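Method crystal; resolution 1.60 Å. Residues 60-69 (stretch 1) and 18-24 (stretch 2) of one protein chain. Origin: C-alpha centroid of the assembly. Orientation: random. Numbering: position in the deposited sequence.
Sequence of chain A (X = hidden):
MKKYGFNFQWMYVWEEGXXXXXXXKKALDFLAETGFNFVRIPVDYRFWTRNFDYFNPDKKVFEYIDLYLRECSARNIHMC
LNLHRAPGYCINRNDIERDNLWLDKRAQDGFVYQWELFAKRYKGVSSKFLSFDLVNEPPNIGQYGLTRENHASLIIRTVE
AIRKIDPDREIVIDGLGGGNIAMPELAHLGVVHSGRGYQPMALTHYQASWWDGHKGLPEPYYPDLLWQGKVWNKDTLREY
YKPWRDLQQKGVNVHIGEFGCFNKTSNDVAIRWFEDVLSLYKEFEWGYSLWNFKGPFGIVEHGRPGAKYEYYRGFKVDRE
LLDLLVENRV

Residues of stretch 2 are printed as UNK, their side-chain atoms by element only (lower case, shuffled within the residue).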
ATOM      1  N   LYS A  60       5.865 -23.904   3.514  1.00 16.00           N
ATOM      2  CA  LYS A  60       5.945 -24.284   2.103  1.00 17.47           C
ATOM      3  C   LYS A  60       5.356 -23.154   1.253  1.00 15.90           C
ATOM      4  O   LYS A  60       5.823 -22.881   0.148  1.00 16.41           O
ATOM      5  CB  LYS A  60       5.161 -25.584   1.869  1.00 20.64           C
ATOM      6  CG  LYS A  60       4.992 -26.005   0.412  1.00 25.53           C
ATOM      7  CD  LYS A  60       6.293 -26.491  -0.202  1.00 30.30           C
ATOM      8  CE  LYS A  60       6.078 -26.981  -1.628  1.00 31.32           C
ATOM      9  NZ  LYS A  60       7.345 -27.456  -2.250  1.00 33.11           N
ATOM     10  N   VAL A  61       4.343 -22.483   1.797  1.00 13.48           N
ATOM     11  CA  VAL A  61       3.680 -21.378   1.110  1.00 13.38           C
ATOM     12  C   VAL A  61       4.639 -20.209   0.870  1.00 12.56           C
ATOM     13  O   VAL A  61       4.501 -19.484  -0.119  1.00 12.50           O
ATOM     14  CB  VAL A  61       2.437 -20.902   1.903  1.00 13.02           C
ATOM     15  CG1 VAL A  61       1.744 -19.750   1.183  1.00 14.66           C
ATOM     16  CG2 VAL A  61       1.459 -22.058   2.080  1.00 13.10           C
ATOM     17  N   PHE A  62       5.634 -20.058   1.742  1.00 12.66           N
ATOM     18  CA  PHE A  62       6.615 -18.979   1.611  1.00 12.87           C
ATOM     19  C   PHE A  62       7.436 -19.094   0.325  1.00 13.01           C
ATOM     20  O   PHE A  62       8.115 -18.145  -0.072  1.00 12.63           O
ATOM     21  CB  PHE A  62       7.553 -18.935   2.821  1.00 12.25           C
ATOM     22  CG  PHE A  62       6.868 -18.618   4.125  1.00 13.65           C
ATOM     23  CD1 PHE A  62       7.507 -18.890   5.330  1.00 13.93           C
ATOM     24  CD2 PHE A  62       5.595 -18.048   4.157  1.00 14.25           C
ATOM     25  CE1 PHE A  62       6.894 -18.600   6.549  1.00 15.17           C
ATOM     26  CE2 PHE A  62       4.975 -17.756   5.373  1.00 14.87           C
ATOM     27  CZ  PHE A  62       5.626 -18.033   6.567  1.00 14.90           C
ATOM     28  N   GLU A  63       7.391 -20.260  -0.316  1.00 13.67           N
ATOM     29  CA  GLU A  63       8.115 -20.446  -1.568  1.00 15.07           C
ATOM     30  C   GLU A  63       7.568 -19.509  -2.640  1.00 12.87           C
ATOM     31  O   GLU A  63       8.280 -19.150  -3.576  1.00 12.82           O
ATOM     32  CB  GLU A  63       8.063 -21.905  -2.017  1.00 16.50           C
ATOM     33  CG  GLU A  63       8.896 -22.807  -1.122  1.00 20.23           C
ATOM     34  CD  GLU A  63       8.855 -24.271  -1.520  1.00 23.74           C
ATOM     35  OE1 GLU A  63       9.328 -25.103  -0.716  1.00 27.60           O
ATOM     36  OE2 GLU A  63       8.363 -24.595  -2.624  1.00 26.68           O
ATOM     37  N   TYR A  64       6.307 -19.107  -2.491  1.00 12.18           N
ATOM     38  CA  TYR A  64       5.698 -18.168  -3.429  1.00 11.89           C
ATOM     39  C   TYR A  64       6.322 -16.798  -3.223  1.00 11.70           C
ATOM     40  O   TYR A  64       6.617 -16.094  -4.185  1.00 11.64           O
ATOM     41  CB  TYR A  64       4.190 -18.076  -3.222  1.00 11.03           C
ATOM     42  CG  TYR A  64       3.413 -19.137  -3.956  1.00 14.40           C
ATOM     43  CD1 TYR A  64       3.071 -18.969  -5.302  1.00 15.59           C
ATOM     44  CD2 TYR A  64       3.003 -20.299  -3.310  1.00 14.50           C
ATOM     45  CE1 TYR A  64       2.335 -19.932  -5.981  1.00 17.78           C
ATOM     46  CE2 TYR A  64       2.263 -21.270  -3.983  1.00 17.35           C
ATOM     47  CZ  TYR A  64       1.935 -21.079  -5.314  1.00 18.91           C
ATOM     48  OH  TYR A  64       1.196 -22.030  -5.979  1.00 22.15           O
ATOM     49  N   ILE A  65       6.528 -16.424  -1.961  1.00 11.53           N
ATOM     50  CA  ILE A  65       7.137 -15.138  -1.641  1.00 11.25           C
ATOM     51  C   ILE A  65       8.582 -15.132  -2.141  1.00 10.26           C
ATOM     52  O   ILE A  65       9.043 -14.131  -2.685  1.00 10.86           O
ATOM     53  CB  ILE A  65       7.044 -14.825  -0.129  1.00 11.24           C
ATOM     54  CG1 ILE A  65       5.570 -14.797   0.294  1.00 13.37           C
ATOM     55  CG2 ILE A  65       7.694 -13.475   0.174  1.00 12.80           C
ATOM     56  CD1 ILE A  65       5.343 -14.621   1.781  1.00 15.19           C
ATOM     57  N   ASP A  66       9.265 -16.273  -2.020  1.00 11.39           N
ATOM     58  CA  ASP A  66      10.644 -16.401  -2.508  1.00 12.46           C
ATOM     59  C   ASP A  66      10.656 -16.138  -4.013  1.00 12.01           C
ATOM     60  O   ASP A  66      11.544 -15.455  -4.528  1.00 11.65           O
ATOM     61  CB  ASP A  66      11.182 -17.824  -2.305  1.00 11.90           C
ATOM     62  CG  ASP A  66      11.367 -18.200  -0.852  1.00 13.80           C
ATOM     63  OD1 ASP A  66      11.231 -17.341   0.039  1.00 12.59           O
ATOM     64  OD2 ASP A  66      11.671 -19.386  -0.609  1.00 15.90           O
ATOM     65  N   LEU A  67       9.668 -16.704  -4.703  1.00 11.79           N
ATOM     66  CA  LEU A  67       9.545 -16.566  -6.151  1.00 11.82           C
ATOM     67  C   LEU A  67       9.265 -15.127  -6.564  1.00 10.84           C
ATOM     68  O   LEU A  67       9.843 -14.633  -7.535  1.00 11.21           O
ATOM     69  CB  LEU A  67       8.459 -17.507  -6.684  1.00 12.90           C
ATOM     70  CG  LEU A  67       8.306 -17.598  -8.204  1.00 14.52           C
ATOM     71  CD1 LEU A  67       9.641 -17.921  -8.860  1.00 16.74           C
ATOM     72  CD2 LEU A  67       7.267 -18.659  -8.538  1.00 15.70           C
ATOM     73  N   TYR A  68       8.383 -14.452  -5.829  1.00 10.63           N
ATOM     74  CA  TYR A  68       8.072 -13.059  -6.131  1.00 10.26           C
ATOM     75  C   TYR A  68       9.355 -12.236  -6.012  1.00 11.00           C
ATOM     76  O   TYR A  68       9.655 -11.404  -6.870  1.00 11.12           O
ATOM     77  CB  TYR A  68       7.036 -12.497  -5.148  1.00 10.39           C
ATOM     78  CG  TYR A  68       5.683 -13.184  -5.120  1.00 10.62           C
ATOM     79  CD1 TYR A  68       5.246 -13.989  -6.175  1.00 11.00           C
ATOM     80  CD2 TYR A  68       4.841 -13.026  -4.022  1.00  9.82           C
ATOM     81  CE1 TYR A  68       3.995 -14.623  -6.129  1.00 10.99           C
ATOM     82  CE2 TYR A  68       3.598 -13.648  -3.964  1.00 10.37           C
ATOM     83  CZ  TYR A  68       3.179 -14.442  -5.016  1.00 10.53           C
ATOM     84  OH  TYR A  68       1.945 -15.047  -4.945  1.00 10.99           O
ATOM     85  N   LEU A  69      10.109 -12.476  -4.940  1.00  9.68           N
ATOM     86  CA  LEU A  69      11.360 -11.761  -4.694  1.00 10.50           C
ATOM     87  C   LEU A  69      12.376 -12.012  -5.805  1.00 10.66           C
ATOM     88  O   LEU A  69      12.994 -11.074  -6.316  1.00 11.39           O
ATOM     89  CB  LEU A  69      11.956 -12.172  -3.339  1.00 10.37           C
ATOM     90  CG  LEU A  69      13.329 -11.587  -2.988  1.00 10.21           C
ATOM     91  CD1 LEU A  69      13.264 -10.066  -2.914  1.00 12.21           C
ATOM     92  CD2 LEU A  69      13.825 -12.169  -1.671  1.00 11.34           C
ATOM     93  N   UNK A  18      -8.044 -21.774  -2.511  1.00 22.54           N
ATOM     94  CA  UNK A  18      -7.384 -20.821  -3.401  1.00 21.96           C
ATOM     95  C   UNK A  18      -5.874 -20.816  -3.196  1.00 21.87           C
ATOM     96  O   UNK A  18      -5.384 -20.636  -2.083  1.00 22.79           O
ATOM     97  n   UNK A  18      -9.266 -16.839  -4.233  1.00 23.09           N
ATOM     98  c   UNK A  18      -7.308 -18.348  -4.085  1.00 22.15           C
ATOM     99  n   UNK A  18      -9.667 -14.925  -3.011  1.00 25.00           N
ATOM    100  c   UNK A  18     -10.089 -15.871  -3.841  1.00 25.93           C
ATOM    101  n   UNK A  18     -11.342 -15.849  -4.274  1.00 26.72           N
ATOM    102  c   UNK A  18      -7.942 -19.409  -3.188  1.00 21.89           C
ATOM    103  c   UNK A  18      -7.872 -16.961  -3.814  1.00 23.48           C
ATOM    104  N   UNK A  19      -5.142 -21.042  -4.281  1.00 21.23           N
ATOM    105  CA  UNK A  19      -3.688 -21.050  -4.236  1.00 21.63           C
ATOM    106  C   UNK A  19      -3.164 -19.668  -4.602  1.00 20.00           C
ATOM    107  O   UNK A  19      -3.802 -18.940  -5.367  1.00 18.69           O
ATOM    108  c   UNK A  19      -3.424 -23.525  -4.883  1.00 28.99           C
ATOM    109  o   UNK A  19      -1.428 -23.832  -3.619  1.00 33.08           O
ATOM    110  c   UNK A  19      -3.137 -22.072  -5.236  1.00 24.87           C
ATOM    111  o   UNK A  19      -3.314 -24.520  -2.721  1.00 33.96           O
ATOM    112  c   UNK A  19      -2.668 -23.990  -3.652  1.00 32.01           C
ATOM    113  N   UNK A  20      -2.046 -19.248  -3.991  1.00 18.04           N
ATOM    114  CA  UNK A  20      -1.537 -17.923  -4.358  1.00 17.56           C
ATOM    115  C   UNK A  20      -1.114 -17.960  -5.825  1.00 15.97           C
ATOM    116  O   UNK A  20      -0.794 -19.022  -6.360  1.00 15.63           O
ATOM    117  c   UNK A  20      -0.351 -17.721  -3.409  1.00 18.28           C
ATOM    118  c   UNK A  20      -1.346 -19.787  -2.816  1.00 18.87           C
ATOM    119  c   UNK A  20      -0.038 -19.087  -2.888  1.00 21.23           C
ATOM    120  N   UNK A  21      -1.175 -16.817  -6.493  1.00 15.18           N
ATOM    121  CA  UNK A  21      -0.813 -16.767  -7.901  1.00 15.80           C
ATOM    122  C   UNK A  21       0.684 -16.687  -8.132  1.00 15.23           C
ATOM    123  O   UNK A  21       1.435 -16.233  -7.269  1.00 14.05           O
ATOM    124  c   UNK A  21      -3.565 -14.346  -9.222  1.00 25.54           C
ATOM    125  o   UNK A  21      -4.717 -14.438  -9.697  1.00 29.50           O
ATOM    126  c   UNK A  21      -1.463 -15.560  -8.572  1.00 17.34           C
ATOM    127  c   UNK A  21      -2.976 -15.551  -8.523  1.00 20.90           C
ATOM    128  o   UNK A  21      -2.874 -13.306  -9.302  1.00 26.37           O
ATOM    129  N   UNK A  22       1.146 -17.207  -9.278  1.00 16.06           N
ATOM    130  CA  UNK A  22       2.574 -17.152  -9.587  1.00 15.63           C
ATOM    131  C   UNK A  22       2.835 -15.685  -9.930  1.00 15.08           C
ATOM    132  O   UNK A  22       1.896 -14.937 -10.219  1.00 15.59           O
ATOM    133  c   UNK A  22       0.428 -18.037 -10.258  1.00 17.66           C
ATOM    134  c   UNK A  22       1.517 -18.949 -10.744  1.00 21.13           C
ATOM    135  c   UNK A  22       2.681 -18.015 -10.849  1.00 17.24           C
ATOM    136  N   UNK A  23       4.096 -15.237  -9.866  1.00 14.49           N
ATOM    137  CA  UNK A  23       4.348 -13.833 -10.203  1.00 14.34           C
ATOM    138  C   UNK A  23       4.007 -13.567 -11.667  1.00 14.74           C
ATOM    139  O   UNK A  23       4.199 -14.431 -12.531  1.00 15.27           O
ATOM    140  c   UNK A  23       6.382 -15.060 -10.173  1.00 15.11           C
ATOM    141  c   UNK A  23       5.345 -15.926  -9.508  1.00 14.67           C
ATOM    142  c   UNK A  23       5.846 -13.678  -9.927  1.00 15.93           C
ATOM    143  N   UNK A  24       3.432 -12.398 -11.924  1.00 13.51           N
ATOM    144  CA  UNK A  24       3.061 -12.000 -13.276  1.00 13.67           C
ATOM    145  C   UNK A  24       4.322 -11.473 -13.958  1.00 12.34           C
ATOM    146  O   UNK A  24       4.584 -10.268 -13.961  1.00 11.72           O
ATOM    147  o   UNK A  24       0.223 -10.096 -14.566  1.00 14.91           O
ATOM    148  o   UNK A  24       1.995 -10.862 -15.609  1.00 13.75           O
ATOM    149  c   UNK A  24       1.984 -10.912 -13.209  1.00 13.08           C
ATOM    150  c   UNK A  24       1.359 -10.611 -14.562  1.00 14.16           C
TER
HETATM  151  O   HOH W   1      -0.443 -21.165  -8.223  1.00 28.40           O

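Position 18 carries three carbons in a row, then a nitrogen, then a carbon bearing two more nitrogens: a guanidinium. The side chain is exposed and out of reach of stretch 1. This is R18, and its NH1 is bonded elsewhere in the structure.

Position 19 has three side-chain carbons, the third holding two oxygens. Its CB leaves sideways, yet the chain folds back through two m rotamers so that its end comes nearer the helix. It is E19, and its OE1 stops 4.0 Å from Y64 OH, close but not a hydrogen bond.

At position 20, three carbons close a ring onto the backbone nitrogen, and the CA-to-CB bond points toward the helix. One ring carbon lies over the face of the Y64 ring, and Y68 OH sits 3.8 Å from the CB of position 20. This is P20. Its CG is 3.4 Å from the centroid of the Y64 ring and 17° off the normal, a CH-pi contact in which the slightly positive C-H groups of proline suit an aromatic face. V61 CG1 adds a looser apolar contact, 4.5 Å from P20 CG.

Position 21 again shows three carbons with two oxygens on the third, but CB points away and the carboxylate is exposed. The residue is E21, and its backbone does the work: Y68 OH donates a hydrogen bond of 2.7 Å to E21 O.

Position 22 is another three-carbon ring closed onto N; its CA-to-CB bond points away from stretch 1. This is P22. Its nitrogen lies at the edge of the Y64 ring, 4.4 Å from Y64 CE1.

Position 23 repeats the closed ring, its CA-to-CB bond now pointing toward stretch 1, and is P23. Its CD packs 3.5 Å from L67 CD2, while its CB lies 3.8 Å from Y68 CD1.

Position 24 has two carbons, the second with two oxygens, and is out of reach of stretch 1. It is D24, the N-cap of a helix that begins just past the stretch.

The rule here is an extended, proline-rich strip laid against a helix. Y64 and Y68, one turn apart and linked by the backbone bond from Y68 N to Y64 O (2.9 Å), supply most of the helix's covered surface. P20 and P23 press inward, whereas the side chains of E21 and P22 start outward. One direct hydrogen bond fixes the strip, and water 1 adds a bridge, donating to P20 O at 2.9 Å and lying 2.9 Å from Y64 OH. Prolines supply the apolar surface; the Y68 hydroxyl bonds the carbonyl of E21 directly, and the Y64 hydroxyl is linked to that of P20 through water 1.

Stretch 2, residues 18-24: REPEPPD
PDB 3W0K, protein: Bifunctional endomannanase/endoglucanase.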